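Local coordinates for protein lactate dehydrogenase, adjacent gene encodes predicted malate dehydrogenase (Cryptosporidium parvum, PDB 4ND2) that probably catalyses the NAD-dependent interconversion of (S)-lactate and pyruvate, binding the dinucleotide in a Rossmann-type domain and working as a member of the LDH/MDH superfamily, at residues G144-G147 and V148-S152; T121-L124 and D125-S129; A239-K242 and M243-Y247; V182-T185 and S186-S189. All coordinates share one frame; numbering follows the deposited sequence.

Contact 1. Residues G144-G147 and V148-S152; sequences GMAG and VLDSS. With A3D (3-acetylpyridine adenine dinucleotide), chain C; PYR (pyruvic acid), chain D.
L149 lies against M145 where the last strand of the Rossmann sheet, 142-144, turns into helix 147-162, with A146 at the N-cap position. Followed outward, L149 CB first passes the backbone oxygen of A146 and the sulfur of M145, 3.9 Å from SD. Its CG stands opposite the backbone N (chi1 -179°), which carries the branch toward the bound molecules: CD2 comes 3.1 Å from O7N, the acetyl oxygen of the cofactor analogue, and 3.6 Å from pyruvate OXT. A branched apolar residue suits this wall of the pocket. M145, bent at chi2 and chi3, brings CE to 3.6 Å from the same O7N, and its flexible thioether fills the side facing helix 234-248. In the first helical turn D150 N donates to A146 O. The carboxylate of D150 leads to H177, whose ND1 pairs with OD2; H177 is the predicted proton acceptor, and its NE2 bonds to pyruvate. A small serine can fold back on its own helix, and S151 does so. Its OG, which also bonds V173 N, joins its backbone N in gripping the oxygen of G147 from opposite faces of the carbonyl plane, OG at 2.7 Å.

Contact 2. Residues T121-L124 and D125-S129; sequences TNPL and DVMVS. With A3D (3-acetylpyridine adenine dinucleotide), chain C; PYR (pyruvic acid), chain D.
The peptide before P123 is cis, and the chain passes from this N-cap residue into helix 124-135, where M127 N and V128 N donate to P123 O and L124 O. M127 turns back over the bend: its CG stands beside the backbone N (chi1 -70°), which places M127 CG 3.9 Å from P123 CD. It also puts M127 CG 3.4 Å from T121 O, a buried oxygen that finds no polar partner. A methionine suits this place because its unbranched chain, bent at chi2 and chi3, passes the CD corner of the proline toward helix 94-111. L124 and V128, one turn apart, lie side by side, CD2 to CG2 at 4.0 Å, while L124 CB and CG rest against the acetyl methyl C8N. N122 spends its amide both ways. OD1 takes L124 N in an Asx turn, on an in-plane lone pair, which fixes the rotation of the group; ND2 then gives one bond to the analogue's ribose O2D (3.1 Å) and one to pyruvate O3 (3.0 Å), while its backbone N reaches O3D weakly. Such an asparagine, after strand 116-119, joins cofactor and substrate in the active site of the lactate dehydrogenase fold.

Contact 3. Residues A239-K242 and M243-Y247; sequences AAVK and MAEAY
OE1 of E245 is gripped by two lysines: K242 NZ, 3.1 Å away in a salt bridge along one turn of helix 234-248, and K251 beyond the helix end. K242 NZ meets the syn side of the carboxylate, 21° out of its plane. To get there the lysine curls rather than extends. Its CG lies beside the backbone N (chi1 -62°) and the chain bends again at chi2 and chi3, so that the methylenes arch along the helix, CD passing 3.9 Å from OE1 before NZ arrives. E245 instead runs extended beyond CG and crosses the lysine at a slant, its other oxygen, OE2, lying 3.7 Å from V241 CG1. The backbone follows the regular alpha-helical pattern, with E245 N to V241 O the shortest of the bonds at 2.8 Å. The other contacts are mostly apolar. A239 and A240 are small enough for close approach of the backbone to its neighbours; A239 rests on M145 and on M54 of the second subunit, while A240 faces I120 and helix 14-26. M243 CG leans over A239 O, 3.5 Å away, and the thioether continues toward M145 and strand 253-261. The chemistry implies a helix of two characters: a buried side that packs mainly through apolar groups, and a partly exposed edge where the two lysines probably keep the glutamate ionised.

Contact 4. Residues V182-T185 and S186-S189; sequences VPAT and SSVS. Unlike the reference sequence in segment 182-185: A184 (reference Val).
V188 lays its CG2 over the carbonyl oxygens of A184 and T185, 3.6 Å from each, in the turn and loop that carry the chain from edge strand 182-183 to 189-190, on the other side of strand 169-174 in the antiparallel sheet. A184 is the centre of an inverse gamma turn. S186 and S187 then form the corner of a type I beta turn, closed by V188 N on T185 O at 3.3 Å, the donor coming from well above the carbonyl plane and away from its lone pairs; S187 N reaches A184 O only weakly, across the bend at T185 and S186. A beta-branched valine fits the inner position, and it also packs on F154 and I158 of helix 147-162. T185 turns OG1 between its backbone N and carbonyl carbon (chi1 57°), and that hydroxyl bonds a glycerol, probably from the crystallisation liquor; the rest of the side chain lies on helices 147-162 and 206-227. S186 is the exposed residue; a short polar side chain suits such a corner, where its OG can reach E295 of helix 293-314. S187, beside G192 of the fourth subunit, holds its OG 3.9 Å from A184 CB. Waters bind the turn further: one lies 2.8 Å from T185 O and 2.7 Å from V188 O, and another donates to A184 O while lying 2.7 Å from S187 OG.

Contacts 1 and 2 are buried and of the same kind, a loop leaving a strand of the parallel sheet and starting a helix; they touch through L124 and V128 against G144-A146. Contact 2 meets both bound molecules with an amide, contact 1 with apolar side chains, though its D150 supports H177. Contact 3, largely buried, lies behind contact 1, its alanines and M243 against M145 and V148, and both reach the second subunit; its charged pair stands at the partly exposed edge. Contact 4 is partly buried and away from the annotated sites. It does not touch contact 1, yet its V188 packs on helix 147-162, which begins there, and it relies on waters and serine hydroxyls.

Contact 1. Residues G144-G147 and V148-S152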
# COMPACT_ATOMS: atom_id res chain seq x y z
N GLY A 144 -18.46 -8.38 17.83
CA GLY A 144 -18.44 -6.94 18.07
C GLY A 144 -17.04 -6.36 18.02
O GLY A 144 -16.10 -6.95 18.54
N MET A 145 -16.92 -5.18 17.41
CA MET A 145 -15.67 -4.43 17.44
C MET A 145 -15.55 -3.74 18.79
O MET A 145 -16.40 -2.93 19.16
CB MET A 145 -15.62 -3.38 16.33
CG MET A 145 -14.26 -2.69 16.16
SD MET A 145 -13.73 -1.65 17.53
CE MET A 145 -14.92 -0.32 17.45
N ALA A 146 -14.49 -4.07 19.53
CA ALA A 146 -14.17 -3.37 20.77
C ALA A 146 -12.71 -3.59 21.14
O ALA A 146 -11.96 -2.63 21.30
CB ALA A 146 -15.08 -3.83 21.89
N GLY A 147 -12.33 -4.86 21.27
CA GLY A 147 -10.98 -5.24 21.68
C GLY A 147 -9.85 -4.65 20.84
O GLY A 147 -8.80 -4.32 21.38
N VAL A 148 -10.06 -4.54 19.53
CA VAL A 148 -9.05 -3.94 18.65
C VAL A 148 -8.82 -2.48 19.01
O VAL A 148 -7.68 -2.01 19.05
CB VAL A 148 -9.41 -4.08 17.15
CG1 VAL A 148 -8.44 -3.30 16.28
CG2 VAL A 148 -9.40 -5.55 16.74
N LEU A 149 -9.90 -1.76 19.30
CA LEU A 149 -9.80 -0.36 19.73
C LEU A 149 -9.14 -0.25 21.10
O LEU A 149 -8.21 0.52 21.28
CB LEU A 149 -11.18 0.30 19.76
CG LEU A 149 -11.23 1.77 20.17
CD1 LEU A 149 -10.50 2.65 19.17
CD2 LEU A 149 -12.68 2.22 20.33
N ASP A 150 -9.65 -1.03 22.06
CA ASP A 150 -9.13 -1.00 23.43
C ASP A 150 -7.66 -1.41 23.48
O ASP A 150 -6.84 -0.75 24.12
CB ASP A 150 -9.96 -1.91 24.35
CG ASP A 150 -11.37 -1.37 24.60
OD1 ASP A 150 -11.56 -0.14 24.56
OD2 ASP A 150 -12.28 -2.19 24.85
N SER A 151 -7.32 -2.50 22.79
CA SER A 151 -5.94 -2.98 22.74
C SER A 151 -5.02 -2.02 21.99
O SER A 151 -3.87 -1.84 22.39
CB SER A 151 -5.88 -4.37 22.09
OG SER A 151 -6.71 -5.28 22.79
N SER A 152 -5.52 -1.39 20.93
CA SER A 152 -4.73 -0.40 20.19
C SER A 152 -4.38 0.80 21.06
O SER A 152 -3.25 1.30 21.01
CB SER A 152 -5.46 0.06 18.92
OG SER A 152 -5.58 -0.99 17.98
PA A3D C . -23.68 8.89 14.54
O1A A3D C . -22.69 9.79 13.86
O2A A3D C . -24.81 9.50 15.34
O5B A3D C . -24.32 7.92 13.44
C5B A3D C . -25.42 7.06 13.72
C4B A3D C . -26.17 6.85 12.41
O4B A3D C . -27.13 5.80 12.57
C3B A3D C . -26.93 8.10 11.96
O3B A3D C . -26.50 8.52 10.66
C2B A3D C . -28.39 7.67 11.95
O2B A3D C . -29.15 8.25 10.90
C1B A3D C . -28.28 6.17 11.81
N9A A3D C . -29.49 5.44 12.26
C8A A3D C . -30.30 5.74 13.29
N7A A3D C . -31.31 4.83 13.37
C5A A3D C . -31.14 3.95 12.38
C6A A3D C . -31.83 2.74 11.89
N6A A3D C . -32.95 2.29 12.51
N1A A3D C . -31.31 2.10 10.82
C2A A3D C . -30.20 2.53 10.19
N3A A3D C . -29.52 3.63 10.58
C4A A3D C . -29.93 4.35 11.65
O3 A3D C . -22.93 7.85 15.53
PN A3D C . -21.42 7.31 15.34
O1N A3D C . -20.48 8.35 15.88
O2N A3D C . -21.23 6.79 13.94
O5D A3D C . -21.43 6.05 16.33
C5D A3D C . -22.26 4.93 16.02
C4D A3D C . -22.32 3.94 17.18
O4D A3D C . -21.03 3.36 17.40
C3D A3D C . -22.75 4.58 18.50
O3D A3D C . -23.68 3.73 19.17
C2D A3D C . -21.47 4.64 19.31
O2D A3D C . -21.68 4.57 20.73
C1D A3D C . -20.74 3.42 18.80
N1N A3D C . -19.30 3.44 19.04
C2N A3D C . -18.73 2.34 19.56
C3N A3D C . -17.37 2.29 19.81
C7N A3D C . -16.73 1.06 20.38
O7N A3D C . -15.55 1.10 20.65
C8N A3D C . -17.54 -0.18 20.61
C4N A3D C . -16.59 3.41 19.52
C5N A3D C . -17.20 4.53 18.98
C6N A3D C . -18.57 4.52 18.75
C PYR D . -15.04 4.15 22.67
O PYR D . -14.44 5.12 22.14
OXT PYR D . -14.41 3.26 23.27
CA PYR D . -16.50 4.08 22.61
O3 PYR D . -17.07 3.04 22.91
CB PYR D . -17.29 5.28 22.17
O HOH W 1 -12.47 -5.63 18.14

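Contact 2. Residues T121-L124 and D125-S129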
# COMPACT_ATOMS: atom_id res chain seq x y z
N THR A 121 -22.31 -0.65 17.33
CA THR A 121 -23.32 0.00 18.17
C THR A 121 -23.16 -0.31 19.66
O THR A 121 -23.06 -1.48 20.04
CB THR A 121 -24.74 -0.43 17.73
OG1 THR A 121 -24.89 -0.23 16.32
CG2 THR A 121 -25.81 0.35 18.48
N ASN A 122 -23.15 0.74 20.49
CA ASN A 122 -23.03 0.60 21.94
C ASN A 122 -24.39 0.44 22.63
O ASN A 122 -25.41 0.89 22.08
CB ASN A 122 -22.30 1.80 22.56
CG ASN A 122 -20.80 1.58 22.69
OD1 ASN A 122 -20.35 0.49 23.04
ND2 ASN A 122 -20.03 2.63 22.43
N PRO A 123 -24.42 -0.19 23.82
CA PRO A 123 -23.31 -0.82 24.55
C PRO A 123 -22.88 -2.13 23.90
O PRO A 123 -23.66 -3.09 23.84
CB PRO A 123 -23.89 -1.05 25.94
CG PRO A 123 -25.35 -1.19 25.72
CD PRO A 123 -25.69 -0.29 24.57
N LEU A 124 -21.63 -2.17 23.44
CA LEU A 124 -21.15 -3.15 22.46
C LEU A 124 -21.49 -4.62 22.75
O LEU A 124 -22.15 -5.28 21.94
CB LEU A 124 -19.64 -2.99 22.28
CG LEU A 124 -18.92 -3.77 21.18
CD1 LEU A 124 -18.59 -5.20 21.58
CD2 LEU A 124 -19.71 -3.73 19.88
N ASP A 125 -21.03 -5.14 23.88
CA ASP A 125 -21.13 -6.57 24.16
C ASP A 125 -22.58 -7.05 24.26
O ASP A 125 -22.93 -8.12 23.77
CB ASP A 125 -20.37 -6.93 25.44
CG ASP A 125 -18.91 -6.57 25.35
OD1 ASP A 125 -18.11 -7.39 24.84
OD2 ASP A 125 -18.55 -5.46 25.79
N VAL A 126 -23.43 -6.23 24.88
CA VAL A 126 -24.85 -6.56 25.02
C VAL A 126 -25.57 -6.43 23.68
O VAL A 126 -26.44 -7.24 23.37
CB VAL A 126 -25.53 -5.67 26.09
CG1 VAL A 126 -27.00 -6.05 26.25
CG2 VAL A 126 -24.80 -5.80 27.42
N MET A 127 -25.20 -5.43 22.88
CA MET A 127 -25.78 -5.26 21.55
C MET A 127 -25.44 -6.44 20.63
O MET A 127 -26.29 -6.90 19.87
CB MET A 127 -25.32 -3.95 20.91
CG MET A 127 -25.89 -2.68 21.54
SD MET A 127 -27.69 -2.52 21.46
CE MET A 127 -28.18 -3.26 23.02
N VAL A 128 -24.20 -6.94 20.71
CA VAL A 128 -23.78 -8.10 19.93
C VAL A 128 -24.64 -9.32 20.27
O VAL A 128 -25.14 -10.01 19.38
CB VAL A 128 -22.30 -8.47 20.16
CG1 VAL A 128 -21.94 -9.78 19.47
CG2 VAL A 128 -21.38 -7.36 19.68
N SER A 129 -24.78 -9.58 21.57
CA SER A 129 -25.57 -10.70 22.07
C SER A 129 -27.03 -10.56 21.63
O SER A 129 -27.64 -11.53 21.18
CB SER A 129 -25.50 -10.76 23.59
OG SER A 129 -26.16 -11.91 24.09
PA A3D C . -23.68 8.89 14.54
O1A A3D C . -22.69 9.79 13.86
O2A A3D C . -24.81 9.50 15.34
O5B A3D C . -24.32 7.92 13.44
C5B A3D C . -25.42 7.06 13.72
C4B A3D C . -26.17 6.85 12.41
O4B A3D C . -27.13 5.80 12.57
C3B A3D C . -26.93 8.10 11.96
O3B A3D C . -26.50 8.52 10.66
C2B A3D C . -28.39 7.67 11.95
O2B A3D C . -29.15 8.25 10.90
C1B A3D C . -28.28 6.17 11.81
N9A A3D C . -29.49 5.44 12.26
C8A A3D C . -30.30 5.74 13.29
N7A A3D C . -31.31 4.83 13.37
C5A A3D C . -31.14 3.95 12.38
C6A A3D C . -31.83 2.74 11.89
N6A A3D C . -32.95 2.29 12.51
N1A A3D C . -31.31 2.10 10.82
C2A A3D C . -30.20 2.53 10.19
N3A A3D C . -29.52 3.63 10.58
C4A A3D C . -29.93 4.35 11.65
O3 A3D C . -22.93 7.85 15.53
PN A3D C . -21.42 7.31 15.34
O1N A3D C . -20.48 8.35 15.88
O2N A3D C . -21.23 6.79 13.94
O5D A3D C . -21.43 6.05 16.33
C5D A3D C . -22.26 4.93 16.02
C4D A3D C . -22.32 3.94 17.18
O4D A3D C . -21.03 3.36 17.40
C3D A3D C . -22.75 4.58 18.50
O3D A3D C . -23.68 3.73 19.17
C2D A3D C . -21.47 4.64 19.31
O2D A3D C . -21.68 4.57 20.73
C1D A3D C . -20.74 3.42 18.80
N1N A3D C . -19.30 3.44 19.04
C2N A3D C . -18.73 2.34 19.56
C3N A3D C . -17.37 2.29 19.81
C7N A3D C . -16.73 1.06 20.38
O7N A3D C . -15.55 1.10 20.65
C8N A3D C . -17.54 -0.18 20.61
C4N A3D C . -16.59 3.41 19.52
C5N A3D C . -17.20 4.53 18.98
C6N A3D C . -18.57 4.52 18.75
C PYR D . -15.04 4.15 22.67
O PYR D . -14.44 5.12 22.14
OXT PYR D . -14.41 3.26 23.27
CA PYR D . -16.50 4.08 22.61
O3 PYR D . -17.07 3.04 22.91
CB PYR D . -17.29 5.28 22.17

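Contact 3. Residues A239-K242 and M243-Y247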
# COMPACT_ATOMS: atom_id res chain seq x y z
N ALA A 239 -10.56 0.07 13.14
CA ALA A 239 -10.62 -1.22 13.83
C ALA A 239 -11.59 -2.18 13.14
O ALA A 239 -11.28 -3.35 12.95
CB ALA A 239 -11.03 -1.02 15.28
N ALA A 240 -12.76 -1.66 12.76
CA ALA A 240 -13.77 -2.47 12.06
C ALA A 240 -13.26 -2.97 10.72
O ALA A 240 -13.54 -4.10 10.32
CB ALA A 240 -15.05 -1.66 11.87
N VAL A 241 -12.50 -2.12 10.01
CA VAL A 241 -11.93 -2.49 8.71
C VAL A 241 -10.90 -3.61 8.87
O VAL A 241 -10.87 -4.54 8.06
CB VAL A 241 -11.30 -1.27 7.99
CG1 VAL A 241 -10.58 -1.70 6.72
CG2 VAL A 241 -12.37 -0.24 7.65
N LYS A 242 -10.07 -3.53 9.91
CA LYS A 242 -9.10 -4.59 10.19
C LYS A 242 -9.81 -5.93 10.40
O LYS A 242 -9.34 -6.96 9.92
CB LYS A 242 -8.24 -4.25 11.41
CG LYS A 242 -7.38 -2.99 11.28
CD LYS A 242 -6.44 -3.00 10.08
CE LYS A 242 -5.37 -4.08 10.20
NZ LYS A 242 -4.46 -4.06 9.03
N MET A 243 -10.94 -5.90 11.09
CA MET A 243 -11.74 -7.11 11.32
C MET A 243 -12.35 -7.63 10.02
O MET A 243 -12.37 -8.84 9.78
CB MET A 243 -12.84 -6.84 12.35
CG MET A 243 -12.29 -6.56 13.75
SD MET A 243 -13.56 -6.16 14.96
CE MET A 243 -14.44 -7.71 15.07
N ALA A 244 -12.85 -6.72 9.18
CA ALA A 244 -13.39 -7.08 7.87
C ALA A 244 -12.31 -7.69 6.97
O ALA A 244 -12.58 -8.68 6.27
CB ALA A 244 -14.02 -5.87 7.19
N GLU A 245 -11.11 -7.11 6.99
CA GLU A 245 -9.95 -7.64 6.27
C GLU A 245 -9.63 -9.08 6.65
O GLU A 245 -9.36 -9.91 5.78
CB GLU A 245 -8.70 -6.80 6.56
CG GLU A 245 -8.62 -5.44 5.89
CD GLU A 245 -7.41 -4.65 6.37
OE1 GLU A 245 -6.48 -5.27 6.94
OE2 GLU A 245 -7.38 -3.42 6.18
N ALA A 246 -9.62 -9.35 7.95
CA ALA A 246 -9.31 -10.68 8.47
C ALA A 246 -10.26 -11.73 7.91
O ALA A 246 -9.83 -12.83 7.55
CB ALA A 246 -9.35 -10.68 9.99
N TYR A 247 -11.54 -11.39 7.84
CA TYR A 247 -12.55 -12.29 7.29
C TYR A 247 -12.39 -12.45 5.78
O TYR A 247 -12.29 -13.57 5.28
CB TYR A 247 -13.96 -11.78 7.62
CG TYR A 247 -15.06 -12.67 7.08
CD1 TYR A 247 -15.42 -13.84 7.75
CD2 TYR A 247 -15.73 -12.35 5.90
CE1 TYR A 247 -16.42 -14.67 7.26
CE2 TYR A 247 -16.73 -13.18 5.41
CZ TYR A 247 -17.07 -14.33 6.09
OH TYR A 247 -18.06 -15.14 5.60

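Contact 4. Residues V182-T185 and S186-S189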
# COMPACT_ATOMS: atom_id res chain seq x y z
N VAL A 182 -10.44 -5.22 30.98
CA VAL A 182 -9.22 -5.69 31.64
C VAL A 182 -8.02 -5.62 30.70
O VAL A 182 -7.81 -6.53 29.90
CB VAL A 182 -9.39 -7.13 32.16
CG1 VAL A 182 -8.13 -7.60 32.88
CG2 VAL A 182 -10.61 -7.23 33.07
N PRO A 183 -7.23 -4.53 30.78
CA PRO A 183 -5.94 -4.53 30.09
C PRO A 183 -4.97 -5.46 30.82
O PRO A 183 -4.57 -5.16 31.94
CB PRO A 183 -5.49 -3.06 30.17
CG PRO A 183 -6.72 -2.29 30.51
CD PRO A 183 -7.54 -3.21 31.35
N ALA A 184 -4.64 -6.58 30.18
CA ALA A 184 -3.86 -7.63 30.83
C ALA A 184 -2.37 -7.30 30.83
O ALA A 184 -1.64 -7.67 29.91
CB ALA A 184 -4.11 -8.96 30.14
N THR A 185 -1.92 -6.62 31.88
CA THR A 185 -0.52 -6.21 31.97
C THR A 185 0.46 -7.39 32.00
O THR A 185 1.60 -7.24 31.58
CB THR A 185 -0.25 -5.34 33.22
OG1 THR A 185 -0.64 -6.05 34.40
CG2 THR A 185 -1.01 -4.02 33.14
N SER A 186 0.01 -8.54 32.50
CA SER A 186 0.90 -9.70 32.68
C SER A 186 1.47 -10.25 31.36
O SER A 186 2.58 -10.77 31.34
CB SER A 186 0.18 -10.82 33.44
OG SER A 186 -0.82 -11.43 32.64
N SER A 187 0.70 -10.13 30.28
CA SER A 187 1.11 -10.65 28.98
C SER A 187 1.55 -9.55 28.00
O SER A 187 1.62 -9.79 26.79
CB SER A 187 -0.03 -11.46 28.36
OG SER A 187 -1.18 -10.66 28.21
N VAL A 188 1.83 -8.36 28.51
CA VAL A 188 2.39 -7.29 27.69
C VAL A 188 3.86 -7.59 27.38
O VAL A 188 4.60 -8.05 28.25
CB VAL A 188 2.28 -5.92 28.39
CG1 VAL A 188 3.11 -4.86 27.68
CG2 VAL A 188 0.82 -5.48 28.48
N SER A 189 4.27 -7.34 26.14
CA SER A 189 5.68 -7.39 25.79
C SER A 189 6.03 -6.33 24.75
O SER A 189 5.20 -5.96 23.93
CB SER A 189 6.09 -8.79 25.31
OG SER A 189 5.31 -9.22 24.22
O HOH W 2 -1.57 -8.16 27.28
O HOH W 3 4.23 -7.82 30.91